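Local structure of minor fimbrium subunit Mfa5 (6TO1) at residues N280-L286 with F318-A322; E240-V244 with S313-T317; V247-F252 with R330-Y336; N260-D264 with V297-N301. The protein serves as an accessory tip subunit of the minor (Mfa1) type V fimbriae, which mediate biofilm formation and adhesion to host cells and other oral bacteria. All coordinates share one frame; numbering follows the deposited sequence. Where two conformers were deposited one is given.

Contact 1: N280-L286 with F318-A322; sequences NNPSTPL and FDGVA. With CA (calcium ion), chain F.
F318 meets L286 through the far end of its ring. L286 CG lies 3.9 Å from F318 CZ. The two side chains come from opposite directions, and Y327 packs edge-to-face against the F318 ring. D319 follows and contributes more than any other residue. Its CG stands anti to the backbone N (chi1 -164°), on the side of the carbonyl carbon, and the carboxylate reaches into the 280-286 loop. D319 OD2 binds the calcium ion at 2.6 Å. The same oxygen accepts a hydrogen bond from N281 N at 2.9 Å, and the donor comes from above the carboxylate plane, 38° out of it. D319 OD1 takes the hydroxyl of T284, with OG1 at 2.8 Å, on its syn lone pair. L286 CD2 lies 3.5 Å from D319 OD1. The calcium site joins two loops in this way. The 280-286 loop wraps the ion with N280 OD1, N281 O, T284 O and OG1, and L286 O, and D319 adds one ligand from the 318-322 loop. N280 OD1 is a long ligand at 2.8 Å. The wrapping loop contains a type I turn from N281 to T284 and an Asx turn, in which S283 N donates to N281 OD1. G320 lies in the type I' turn from F318 to V321, with positive phi. V321 packs its CG2 methyl against the backbone of N280, 3.5 Å from N280 N. Beyond it, a water accepts from N280 N at 3.1 Å and gives a weak bond to A322 O.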
loop_
_atom_site.group_PDB
_atom_site.type_symbol
_atom_site.label_atom_id
_atom_site.label_comp_id
_atom_site.label_asym_id
_atom_site.label_seq_id
_atom_site.Cartn_x
_atom_site.Cartn_y
_atom_site.Cartn_z
ATOM N N ASN A 280 -55.180 -13.347 12.756
ATOM C CA ASN A 280 -56.601 -13.324 13.079
ATOM C C ASN A 280 -56.953 -12.028 13.798
ATOM O O ASN A 280 -56.238 -11.623 14.716
ATOM C CB ASN A 280 -56.981 -14.488 13.962
ATOM C CG ASN A 280 -58.452 -14.424 14.383
ATOM O OD1 ASN A 280 -59.334 -14.240 13.536
ATOM N ND2 ASN A 280 -58.708 -14.516 15.688
ATOM N N ASN A 281 -58.053 -11.388 13.387
ATOM C CA ASN A 281 -58.585 -10.240 14.114
ATOM C C ASN A 281 -59.558 -10.764 15.162
ATOM O O ASN A 281 -60.641 -11.227 14.794
ATOM C CB ASN A 281 -59.293 -9.274 13.177
ATOM C CG ASN A 281 -59.670 -7.966 13.866
ATOM O OD1 ASN A 281 -59.872 -7.921 15.085
ATOM N ND2 ASN A 281 -59.748 -6.897 13.092
ATOM N N PRO A 282 -59.216 -10.743 16.451
ATOM C CA PRO A 282 -60.111 -11.359 17.450
ATOM C C PRO A 282 -61.457 -10.673 17.543
ATOM O O PRO A 282 -62.404 -11.271 18.072
ATOM C CB PRO A 282 -59.324 -11.235 18.766
ATOM C CG PRO A 282 -58.376 -10.097 18.548
ATOM C CD PRO A 282 -58.045 -10.088 17.068
ATOM N N SER A 283 -61.578 -9.453 17.014
ATOM C CA SER A 283 -62.812 -8.687 17.087
ATOM C C SER A 283 -63.835 -9.096 16.037
ATOM O O SER A 283 -65.024 -8.816 16.214
ATOM C CB SER A 283 -62.498 -7.200 16.922
ATOM O OG SER A 283 -61.741 -6.716 18.014
ATOM N N THR A 284 -63.422 -9.720 14.982
ATOM C CA THR A 284 -64.329 -10.103 13.910
ATOM C C THR A 284 -64.623 -11.590 13.982
ATOM O O THR A 284 -63.773 -12.379 14.408
ATOM C CB THR A 284 -63.716 -9.808 12.536
ATOM O OG1 THR A 284 -62.600 -10.700 12.327
ATOM C CG2 THR A 284 -63.232 -8.383 12.465
ATOM N N PRO A 285 -65.816 -12.017 13.562
ATOM C CA PRO A 285 -66.127 -13.453 13.622
ATOM C C PRO A 285 -65.308 -14.278 12.662
ATOM O O PRO A 285 -65.145 -15.473 12.901
ATOM C CB PRO A 285 -67.619 -13.521 13.266
ATOM C CG PRO A 285 -68.142 -12.147 13.479
ATOM C CD PRO A 285 -66.999 -11.207 13.199
ATOM N N LEU A 286 -64.802 -13.686 11.585
ATOM C CA LEU A 286 -64.007 -14.428 10.619
ATOM C C LEU A 286 -62.784 -15.024 11.305
ATOM O O LEU A 286 -62.103 -14.361 12.095
ATOM C CB LEU A 286 -63.610 -13.503 9.477
ATOM C CG LEU A 286 -62.651 -14.028 8.403
ATOM C CD1 LEU A 286 -63.265 -15.182 7.612
ATOM C CD2 LEU A 286 -62.242 -12.890 7.487
ATOM N N PHE A 318 -54.774 -11.155 6.177
ATOM C CA PHE A 318 -55.988 -11.952 6.235
ATOM C C PHE A 318 -56.823 -11.330 7.339
ATOM O O PHE A 318 -56.291 -11.067 8.420
ATOM C CB PHE A 318 -55.712 -13.413 6.580
ATOM C CG PHE A 318 -56.992 -14.201 6.819
ATOM C CD1 PHE A 318 -57.746 -14.621 5.751
ATOM C CD2 PHE A 318 -57.428 -14.459 8.108
ATOM C CE1 PHE A 318 -58.915 -15.324 5.950
ATOM C CE2 PHE A 318 -58.606 -15.168 8.324
ATOM C CZ PHE A 318 -59.329 -15.598 7.242
ATOM N N ASP A 319 -58.116 -11.083 7.091
ATOM C CA ASP A 319 -58.994 -10.549 8.156
ATOM C C ASP A 319 -58.495 -9.185 8.633
ATOM O O ASP A 319 -58.629 -8.822 9.809
ATOM C CB ASP A 319 -59.067 -11.547 9.319
ATOM C CG ASP A 319 -60.238 -11.287 10.304
ATOM O OD1 ASP A 319 -61.243 -10.666 9.932
ATOM O OD2 ASP A 319 -60.147 -11.738 11.474
ATOM N N GLY A 320 -57.835 -8.467 7.727
ATOM C CA GLY A 320 -57.274 -7.161 7.981
ATOM C C GLY A 320 -55.990 -7.122 8.783
ATOM O O GLY A 320 -55.546 -6.026 9.139
ATOM N N VAL A 321 -55.380 -8.267 9.100
ATOM C CA VAL A 321 -54.182 -8.290 9.935
ATOM C C VAL A 321 -53.162 -9.244 9.313
ATOM O O VAL A 321 -53.467 -10.000 8.392
ATOM C CB VAL A 321 -54.473 -8.706 11.399
ATOM C CG1 VAL A 321 -55.472 -7.743 12.061
ATOM C CG2 VAL A 321 -54.977 -10.142 11.476
ATOM N N ALA A 322 -51.950 -9.219 9.858
ATOM C CA ALA A 322 -50.873 -10.101 9.404
ATOM C C ALA A 322 -50.403 -10.910 10.602
ATOM O O ALA A 322 -51.207 -11.207 11.484
ATOM C CB ALA A 322 -49.747 -9.301 8.766
HETATM CA CA CA F . -61.597 -12.621 13.398
HETATM O O HOH W 1 -53.006 -11.866 14.306
#

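Contact 2: E240-V244 with S313-T317; sequences EQYPV and SARIT
E240 and R315 pair beside the magnesium site of the von Willebrand factor A domain, the metal-ion-dependent adhesion site of this fold. The backbone of E240 is hydrogen-bonded to T207, a magnesium ligand, and the E240 side chain is about 8 Å from the ion. The R315 chain bends at chi3 (68°) and brings NE and NH2 side-on to E240, with the carboxylate and guanidinium planes 51° apart. R315 NE donates to E240 OE1 at 2.8 Å, almost straight (174°), in its own plane but from above the carboxylate plane. R315 NH2 donates to the syn lone pair of E240 OE2 at 2.9 Å, less straight. The methyl CG2 of T317 lies over one guanidinium face. A water accepts from Q241 N and lies near E240 OE1 and I316 O. The backbones are joined by a weak bond from I316 N to Q241 O, 3.3 Å long. I316 CD1 packs on Y242 O and on the Q241 side chain. A314 CB touches P243 CD at 3.9 Å. The Y242 hydroxyl is hydrogen-bonded to L312 O. Two arginine nitrogens, one for each oxygen, fix the carboxylate, and their charge probably helps keep E240 ionised though buried.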
loop_
_atom_site.group_PDB
_atom_site.type_symbol
_atom_site.label_atom_id
_atom_site.label_comp_id
_atom_site.label_asym_id
_atom_site.label_seq_id
_atom_site.Cartn_x
_atom_site.Cartn_y
_atom_site.Cartn_z
ATOM N N GLU A 240 -44.759 -9.168 8.658
ATOM C CA GLU A 240 -45.326 -8.537 7.467
ATOM C C GLU A 240 -44.422 -8.828 6.280
ATOM O O GLU A 240 -43.210 -9.005 6.446
ATOM C CB GLU A 240 -45.445 -7.017 7.620
ATOM C CG GLU A 240 -46.236 -6.573 8.854
ATOM C CD GLU A 240 -47.714 -6.377 8.582
ATOM O OE1 GLU A 240 -48.156 -6.510 7.417
ATOM O OE2 GLU A 240 -48.459 -6.105 9.557
ATOM N N GLN A 241 -45.001 -8.837 5.082
ATOM C CA GLN A 241 -44.218 -9.041 3.872
ATOM C C GLN A 241 -44.952 -8.467 2.666
ATOM O O GLN A 241 -46.110 -8.042 2.745
ATOM C CB GLN A 241 -43.907 -10.529 3.666
ATOM C CG GLN A 241 -45.087 -11.339 3.173
ATOM C CD GLN A 241 -44.679 -12.724 2.697
ATOM O OE1 GLN A 241 -44.443 -13.618 3.488
ATOM N NE2 GLN A 241 -44.576 -12.890 1.396
ATOM N N TYR A 242 -44.252 -8.486 1.518
ATOM C CA TYR A 242 -44.850 -8.009 0.288
ATOM C C TYR A 242 -45.676 -9.104 -0.386
ATOM O O TYR A 242 -45.375 -10.300 -0.257
ATOM C CB TYR A 242 -43.775 -7.530 -0.700
ATOM C CG TYR A 242 -43.081 -6.265 -0.263
ATOM C CD1 TYR A 242 -43.825 -5.146 0.116
ATOM C CD2 TYR A 242 -41.691 -6.190 -0.214
ATOM C CE1 TYR A 242 -43.212 -3.996 0.524
ATOM C CE2 TYR A 242 -41.054 -5.031 0.198
ATOM C CZ TYR A 242 -41.829 -3.942 0.578
ATOM O OH TYR A 242 -41.224 -2.790 0.988
ATOM N N PRO A 243 -46.659 -8.698 -1.185
ATOM C CA PRO A 243 -47.466 -9.674 -1.919
ATOM C C PRO A 243 -46.646 -10.474 -2.912
ATOM O O PRO A 243 -45.654 -9.997 -3.471
ATOM C CB PRO A 243 -48.497 -8.808 -2.659
ATOM C CG PRO A 243 -48.505 -7.499 -1.950
ATOM C CD PRO A 243 -47.121 -7.312 -1.398
ATOM N N VAL A 244 -47.103 -11.687 -3.150
ATOM C CA VAL A 244 -46.517 -12.593 -4.126
ATOM C C VAL A 244 -47.378 -12.554 -5.390
ATOM O O VAL A 244 -48.585 -12.806 -5.334
ATOM C CB VAL A 244 -46.436 -14.018 -3.566
ATOM C CG1 VAL A 244 -45.995 -14.999 -4.650
ATOM C CG2 VAL A 244 -45.503 -14.107 -2.352
ATOM N N SER A 313 -44.944 0.049 0.862
ATOM C CA SER A 313 -45.719 -0.133 2.084
ATOM C C SER A 313 -46.800 -1.204 1.946
ATOM O O SER A 313 -47.655 -1.331 2.832
ATOM C CB SER A 313 -46.359 1.190 2.506
ATOM O OG SER A 313 -45.365 2.165 2.717
ATOM N N ALA A 314 -46.791 -1.966 0.858
ATOM C CA ALA A 314 -47.801 -2.993 0.666
ATOM C C ALA A 314 -47.604 -4.134 1.662
ATOM O O ALA A 314 -46.494 -4.412 2.130
ATOM C CB ALA A 314 -47.763 -3.540 -0.760
ATOM N N ARG A 315 -48.707 -4.808 1.960
ATOM C CA ARG A 315 -48.744 -5.870 2.947
ATOM C C ARG A 315 -49.565 -7.032 2.411
ATOM O O ARG A 315 -50.395 -6.856 1.518
ATOM C CB ARG A 315 -49.433 -5.430 4.246
ATOM C CG ARG A 315 -48.961 -4.200 4.872
ATOM C CD ARG A 315 -50.045 -3.728 5.837
ATOM N NE ARG A 315 -50.181 -4.643 6.958
ATOM C CZ ARG A 315 -51.240 -4.724 7.753
ATOM N NH1 ARG A 315 -52.292 -3.927 7.564
ATOM N NH2 ARG A 315 -51.243 -5.606 8.737
ATOM N N ILE A 316 -49.367 -8.217 3.000
ATOM C CA ILE A 316 -50.297 -9.334 2.859
ATOM C C ILE A 316 -51.064 -9.467 4.161
ATOM O O ILE A 316 -50.451 -9.575 5.227
ATOM C CB ILE A 316 -49.582 -10.665 2.575
ATOM C CG1 ILE A 316 -48.750 -10.569 1.317
ATOM C CG2 ILE A 316 -50.612 -11.802 2.491
ATOM C CD1 ILE A 316 -48.116 -11.921 0.929
ATOM N N THR A 317 -52.399 -9.487 4.079
ATOM C CA THR A 317 -53.218 -9.598 5.268
ATOM C C THR A 317 -54.253 -10.695 5.056
ATOM O O THR A 317 -54.503 -11.155 3.937
ATOM C CB THR A 317 -53.912 -8.277 5.644
ATOM O OG1 THR A 317 -54.671 -7.806 4.530
ATOM C CG2 THR A 317 -52.869 -7.256 6.023
HETATM O O HOH W 2 -47.948 -8.530 5.446
#

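Contact 3: V247-F252 with R330-Y336; sequences VTTADF and RFPHPYY
F252 and Y336 have nearly the same first torsion, chi1 -57° and -64°, with CG beside the backbone N in each. These rotations turn both rings into the gap between the segments, where they meet each other and F331 in an aromatic cluster. Y336 turns its edge to the face of F252. The ring planes stand at 88°, the centroids are 5.6 Å apart, and Y336 CD1 lies 3.8 Å from F252 CG. Y336 CB also sits over a face of the F252 ring. F252 meets F331 more obliquely, with CE2 3.8 Å from F331 CE2. The exposed T249 adds a methyl to the cluster. Its CG2 makes CH-pi contacts with two rings, 4.0 Å from the F331 centroid and 4.1 Å from the Y336 centroid, over a face of each. F331 CZ lies 3.5 Å from T248 C. V247 CG1 lies over one face of the R330 guanidinium, whose NH2 forms a salt bridge with E328. F252 starts strand 252-253 and Y336 starts strand 336-338, both flanking strand 296-298 in the small four-stranded sheet, so the cluster packs at its strand ends. Within the 248-251 turn, T248 N donates to D251 OD2. Across the contact the forces are apolar, CH-pi and edge-to-face aromatic, so the fit rests on the shape of rings and methyls.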
loop_
_atom_site.group_PDB
_atom_site.type_symbol
_atom_site.label_atom_id
_atom_site.label_comp_id
_atom_site.label_asym_id
_atom_site.label_seq_id
_atom_site.Cartn_x
_atom_site.Cartn_y
_atom_site.Cartn_z
ATOM N N VAL A 247 -49.727 -15.951 -7.308
ATOM C CA VAL A 247 -49.350 -16.918 -6.290
ATOM C C VAL A 247 -50.002 -18.263 -6.586
ATOM O O VAL A 247 -51.159 -18.342 -7.038
ATOM C CB VAL A 247 -49.724 -16.391 -4.894
ATOM C CG1 VAL A 247 -51.255 -16.202 -4.779
ATOM C CG2 VAL A 247 -49.166 -17.306 -3.812
ATOM N N THR A 248 -49.242 -19.335 -6.365
ATOM C CA THR A 248 -49.722 -20.705 -6.526
ATOM C C THR A 248 -49.276 -21.521 -5.320
ATOM O O THR A 248 -48.419 -21.094 -4.546
ATOM C CB THR A 248 -49.182 -21.417 -7.774
ATOM O OG1 THR A 248 -47.847 -21.886 -7.522
ATOM C CG2 THR A 248 -49.201 -20.511 -8.997
ATOM N N THR A 249 -49.804 -22.746 -5.204
ATOM C CA THR A 249 -49.412 -23.612 -4.098
ATOM C C THR A 249 -47.927 -23.947 -4.148
ATOM O O THR A 249 -47.352 -24.346 -3.124
ATOM C CB THR A 249 -50.234 -24.914 -4.100
ATOM O OG1 THR A 249 -50.143 -25.560 -5.382
ATOM C CG2 THR A 249 -51.692 -24.618 -3.758
ATOM N N ALA A 250 -47.296 -23.807 -5.308
ATOM C CA ALA A 250 -45.885 -24.144 -5.435
ATOM C C ALA A 250 -44.983 -23.082 -4.829
ATOM O O ALA A 250 -43.773 -23.281 -4.762
ATOM C CB ALA A 250 -45.509 -24.364 -6.901
ATOM N N ASP A 251 -45.545 -21.972 -4.377
ATOM C CA ASP A 251 -44.792 -20.922 -3.718
ATOM C C ASP A 251 -44.667 -21.166 -2.219
ATOM O O ASP A 251 -44.173 -20.291 -1.495
ATOM C CB ASP A 251 -45.471 -19.588 -4.011
ATOM C CG ASP A 251 -45.458 -19.246 -5.489
ATOM O OD1 ASP A 251 -44.507 -19.685 -6.182
ATOM O OD2 ASP A 251 -46.371 -18.523 -5.942
ATOM N N PHE A 252 -45.108 -22.335 -1.749
ATOM C CA PHE A 252 -45.121 -22.697 -0.340
ATOM C C PHE A 252 -44.425 -24.035 -0.207
ATOM O O PHE A 252 -44.241 -24.756 -1.198
ATOM C CB PHE A 252 -46.548 -22.763 0.228
ATOM C CG PHE A 252 -47.297 -21.487 0.069
ATOM C CD1 PHE A 252 -47.508 -20.658 1.140
ATOM C CD2 PHE A 252 -47.785 -21.101 -1.179
ATOM C CE1 PHE A 252 -48.183 -19.447 0.986
ATOM C CE2 PHE A 252 -48.429 -19.899 -1.355
ATOM C CZ PHE A 252 -48.659 -19.071 -0.271
ATOM N N ARG A 330 -57.330 -18.622 -0.288
ATOM C CA ARG A 330 -57.627 -19.082 -1.634
ATOM C C ARG A 330 -57.113 -20.484 -1.906
ATOM O O ARG A 330 -57.424 -21.039 -2.961
ATOM C CB ARG A 330 -57.044 -18.125 -2.675
ATOM C CG ARG A 330 -57.729 -16.783 -2.643
ATOM C CD ARG A 330 -57.079 -15.821 -3.569
ATOM N NE ARG A 330 -55.845 -15.310 -2.975
ATOM C CZ ARG A 330 -55.086 -14.387 -3.543
ATOM N NH1 ARG A 330 -55.423 -13.880 -4.717
ATOM N NH2 ARG A 330 -54.001 -13.972 -2.925
ATOM N N PHE A 331 -56.350 -21.070 -0.988
ATOM C CA PHE A 331 -55.825 -22.403 -1.181
ATOM C C PHE A 331 -56.442 -23.346 -0.165
ATOM O O PHE A 331 -56.805 -22.932 0.938
ATOM C CB PHE A 331 -54.296 -22.455 -1.064
ATOM C CG PHE A 331 -53.600 -21.670 -2.136
ATOM C CD1 PHE A 331 -54.036 -21.722 -3.455
ATOM C CD2 PHE A 331 -52.512 -20.881 -1.835
ATOM C CE1 PHE A 331 -53.404 -20.980 -4.446
ATOM C CE2 PHE A 331 -51.872 -20.127 -2.833
ATOM C CZ PHE A 331 -52.306 -20.180 -4.117
ATOM N N PRO A 332 -56.572 -24.594 -0.494
ATOM C CA PRO A 332 -57.339 -25.491 0.379
ATOM C C PRO A 332 -56.510 -26.220 1.419
ATOM O O PRO A 332 -55.313 -25.965 1.585
ATOM C CB PRO A 332 -57.942 -26.484 -0.621
ATOM C CG PRO A 332 -56.820 -26.663 -1.619
ATOM C CD PRO A 332 -56.155 -25.264 -1.741
ATOM N N HIS A 333 -57.164 -27.138 2.128
ATOM C CA HIS A 333 -56.511 -28.176 2.936
ATOM C C HIS A 333 -55.284 -28.698 2.201
ATOM O O HIS A 333 -55.363 -28.984 1.002
ATOM C CB HIS A 333 -57.551 -29.265 3.221
ATOM C CG HIS A 333 -57.074 -30.340 4.138
ATOM N ND1 HIS A 333 -56.139 -31.279 3.760
ATOM C CD2 HIS A 333 -57.391 -30.614 5.422
ATOM C CE1 HIS A 333 -55.906 -32.094 4.773
ATOM N NE2 HIS A 333 -56.652 -31.710 5.794
ATOM N N PRO A 334 -54.119 -28.848 2.865
ATOM C CA PRO A 334 -53.898 -28.769 4.311
ATOM C C PRO A 334 -53.564 -27.410 4.875
ATOM O O PRO A 334 -53.136 -27.341 6.031
ATOM C CB PRO A 334 -52.695 -29.716 4.520
ATOM C CG PRO A 334 -51.898 -29.523 3.253
ATOM C CD PRO A 334 -52.944 -29.387 2.153
ATOM N N TYR A 335 -53.769 -26.374 4.056
ATOM C CA TYR A 335 -53.744 -24.963 4.412
ATOM C C TYR A 335 -52.343 -24.391 4.208
ATOM O O TYR A 335 -51.317 -25.075 4.398
ATOM C CB TYR A 335 -54.265 -24.704 5.819
ATOM C CG TYR A 335 -55.613 -25.319 6.039
ATOM C CD1 TYR A 335 -56.646 -25.128 5.123
ATOM C CD2 TYR A 335 -55.854 -26.120 7.141
ATOM C CE1 TYR A 335 -57.889 -25.730 5.313
ATOM C CE2 TYR A 335 -57.094 -26.734 7.328
ATOM C CZ TYR A 335 -58.094 -26.533 6.411
ATOM O OH TYR A 335 -59.331 -27.141 6.626
ATOM N N TYR A 336 -52.345 -23.150 3.702
ATOM C CA TYR A 336 -51.178 -22.452 3.177
ATOM C C TYR A 336 -51.067 -21.097 3.863
ATOM O O TYR A 336 -52.073 -20.401 4.029
ATOM C CB TYR A 336 -51.290 -22.246 1.657
ATOM C CG TYR A 336 -51.305 -23.542 0.925
ATOM C CD1 TYR A 336 -50.191 -23.966 0.230
ATOM C CD2 TYR A 336 -52.417 -24.385 0.975
ATOM C CE1 TYR A 336 -50.175 -25.185 -0.425
ATOM C CE2 TYR A 336 -52.402 -25.606 0.333
ATOM C CZ TYR A 336 -51.296 -25.994 -0.362
ATOM O OH TYR A 336 -51.287 -27.202 -1.013
#

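Contact 4: N260-D264 with V297-N301; sequences NDPID and VGRRN
D261 and R300 form a two-pronged salt bridge. R300 approaches end-on with both terminal nitrogens, one for each carboxylate oxygen. R300 NH2 donates to D261 OD1 at 2.8 Å, on the syn lone pair. R300 NH1 donates to D261 OD2 at 3.0 Å, also from the syn side. The carboxylate and guanidinium planes are nearly coplanar, 21° apart, and both bonds are close to straight. The R300 chain starts with CG between its backbone N and carbonyl carbon (chi1 54°) and then runs extended as far as NE, which carries the guanidinium across to the aspartate. NH1 has a further partner in N342 OD1. D261 OD2 carries a second load: its anti lone pair accepts from I263 N at 2.9 Å. The arginine and the helix start both favour negative charge on D261, which is probably ionised although buried. Carbon atoms pack around this core. I263 CD1 lies 3.5 Å from R300 NH1, and I263 CG2 makes an apolar contact with V297 CG2 at 3.8 Å, where the two side chains pass at an angle. P262 CD lies 4.2 Å from R300 NH1, and the proline also rests on helix 369-378, which R300 touches at L377. V297 belongs to strand 296-298 and is bonded through its backbone to I253. Bonding of the aspartate side chain to the N-H two residues on, with a proline in the first turn, is classic N-capping. Here it starts helix 262-272, and the salt bridge ties that start to the residues just beyond strand 296-298.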
loop_
_atom_site.group_PDB
_atom_site.type_symbol
_atom_site.label_atom_id
_atom_site.label_comp_id
_atom_site.label_asym_id
_atom_site.label_seq_id
_atom_site.Cartn_x
_atom_site.Cartn_y
_atom_site.Cartn_z
ATOM N N ASN A 260 -35.033 -27.644 13.639
ATOM C CA ASN A 260 -34.470 -26.328 13.866
ATOM C C ASN A 260 -34.624 -25.388 12.678
ATOM O O ASN A 260 -34.198 -24.225 12.772
ATOM C CB ASN A 260 -32.989 -26.459 14.206
ATOM C CG ASN A 260 -32.752 -27.270 15.477
ATOM O OD1 ASN A 260 -33.119 -26.848 16.574
ATOM N ND2 ASN A 260 -32.165 -28.442 15.322
ATOM N N ASP A 261 -35.156 -25.863 11.553
ATOM C CA ASP A 261 -35.405 -24.979 10.424
ATOM C C ASP A 261 -36.555 -24.026 10.752
ATOM O O ASP A 261 -37.545 -24.433 11.362
ATOM C CB ASP A 261 -35.764 -25.789 9.172
ATOM C CG ASP A 261 -35.670 -24.979 7.920
ATOM O OD1 ASP A 261 -34.672 -25.150 7.176
ATOM O OD2 ASP A 261 -36.606 -24.145 7.692
ATOM N N PRO A 262 -36.444 -22.755 10.376
ATOM C CA PRO A 262 -37.577 -21.829 10.588
ATOM C C PRO A 262 -38.921 -22.376 10.097
ATOM O O PRO A 262 -39.957 -22.132 10.725
ATOM C CB PRO A 262 -37.131 -20.582 9.806
ATOM C CG PRO A 262 -35.622 -20.566 9.955
ATOM C CD PRO A 262 -35.241 -22.071 9.848
ATOM N N ILE A 263 -38.926 -23.119 8.993
ATOM C CA ILE A 263 -40.170 -23.718 8.498
ATOM C C ILE A 263 -40.780 -24.619 9.569
ATOM O O ILE A 263 -41.940 -24.465 9.964
ATOM C CB ILE A 263 -39.899 -24.503 7.197
ATOM C CG1 ILE A 263 -39.511 -23.546 6.057
ATOM C CG2 ILE A 263 -41.112 -25.368 6.831
ATOM C CD1 ILE A 263 -38.689 -24.172 4.932
ATOM N N ASP A 264 -39.994 -25.601 10.032
ATOM C CA ASP A 264 -40.476 -26.558 11.010
ATOM C C ASP A 264 -40.798 -25.864 12.318
ATOM O O ASP A 264 -41.772 -26.209 12.984
ATOM C CB ASP A 264 -39.429 -27.661 11.215
ATOM C CG ASP A 264 -39.135 -28.448 9.931
ATOM O OD1 ASP A 264 -38.797 -27.815 8.915
ATOM O OD2 ASP A 264 -39.262 -29.713 9.941
ATOM N N VAL A 297 -46.000 -23.471 4.237
ATOM C CA VAL A 297 -45.654 -22.090 4.549
ATOM C C VAL A 297 -44.830 -21.504 3.424
ATOM O O VAL A 297 -44.231 -22.214 2.611
ATOM C CB VAL A 297 -44.908 -21.974 5.901
ATOM C CG1 VAL A 297 -45.792 -22.545 7.023
ATOM C CG2 VAL A 297 -43.551 -22.676 5.864
ATOM N N GLY A 298 -44.780 -20.174 3.389
ATOM C CA GLY A 298 -44.131 -19.514 2.272
ATOM C C GLY A 298 -42.676 -19.942 2.134
ATOM O O GLY A 298 -41.954 -20.110 3.123
ATOM N N ARG A 299 -42.252 -20.122 0.887
ATOM C CA ARG A 299 -40.863 -20.463 0.607
ATOM C C ARG A 299 -39.930 -19.292 0.903
ATOM O O ARG A 299 -40.355 -18.141 1.041
ATOM C CB ARG A 299 -40.713 -20.880 -0.858
ATOM C CG ARG A 299 -41.330 -22.237 -1.149
ATOM C CD ARG A 299 -41.221 -22.603 -2.616
ATOM N NE ARG A 299 -41.380 -24.038 -2.810
ATOM C CZ ARG A 299 -40.409 -24.937 -2.640
ATOM N NH1 ARG A 299 -39.190 -24.558 -2.264
ATOM N NH2 ARG A 299 -40.670 -26.221 -2.840
ATOM N N ARG A 300 -38.630 -19.597 0.983
ATOM C CA ARG A 300 -37.624 -18.549 1.103
ATOM C C ARG A 300 -36.725 -18.485 -0.127
ATOM O O ARG A 300 -35.723 -17.769 -0.106
ATOM C CB ARG A 300 -36.778 -18.716 2.378
ATOM C CG ARG A 300 -36.131 -20.057 2.555
ATOM C CD ARG A 300 -35.217 -20.017 3.790
ATOM N NE ARG A 300 -34.593 -21.301 4.061
ATOM C CZ ARG A 300 -35.018 -22.175 4.973
ATOM N NH1 ARG A 300 -36.081 -21.911 5.720
ATOM N NH2 ARG A 300 -34.382 -23.334 5.110
ATOM N N ASN A 301 -37.068 -19.192 -1.210
ATOM C CA ASN A 301 -36.237 -19.185 -2.409
ATOM C C ASN A 301 -37.033 -18.843 -3.652
ATOM O O ASN A 301 -36.749 -19.340 -4.744
ATOM C CB ASN A 301 -35.546 -20.529 -2.592
ATOM C CG ASN A 301 -36.528 -21.691 -2.846
ATOM O OD1 ASN A 301 -37.689 -21.674 -2.437
ATOM N ND2 ASN A 301 -36.031 -22.725 -3.498
#

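In the fold
In sequence, all four contacts fall between strands 227-234 and 357-362, which are neighbours in the central sheet of the von Willebrand factor A domain. Contact 2 is close to the magnesium site, whereas contact 1 holds the calcium ion farther out, with the V321 side chain about 14 Å from the magnesium. Contacts 1 and 2 have centres 16 Å apart and touch where A322 CB lies 3.5 Å from E240 OE1. Contact 2 reaches contact 3 through V244 CG1, 3.8 Å from D251 OD2. Contacts 3 and 4, with centres 14 Å apart, are joined by a probable hydrogen bond, D251 O to R299 N at 3.1 Å. Contacts 1 and 4 do not touch; their nearest atoms are about 13 Å apart.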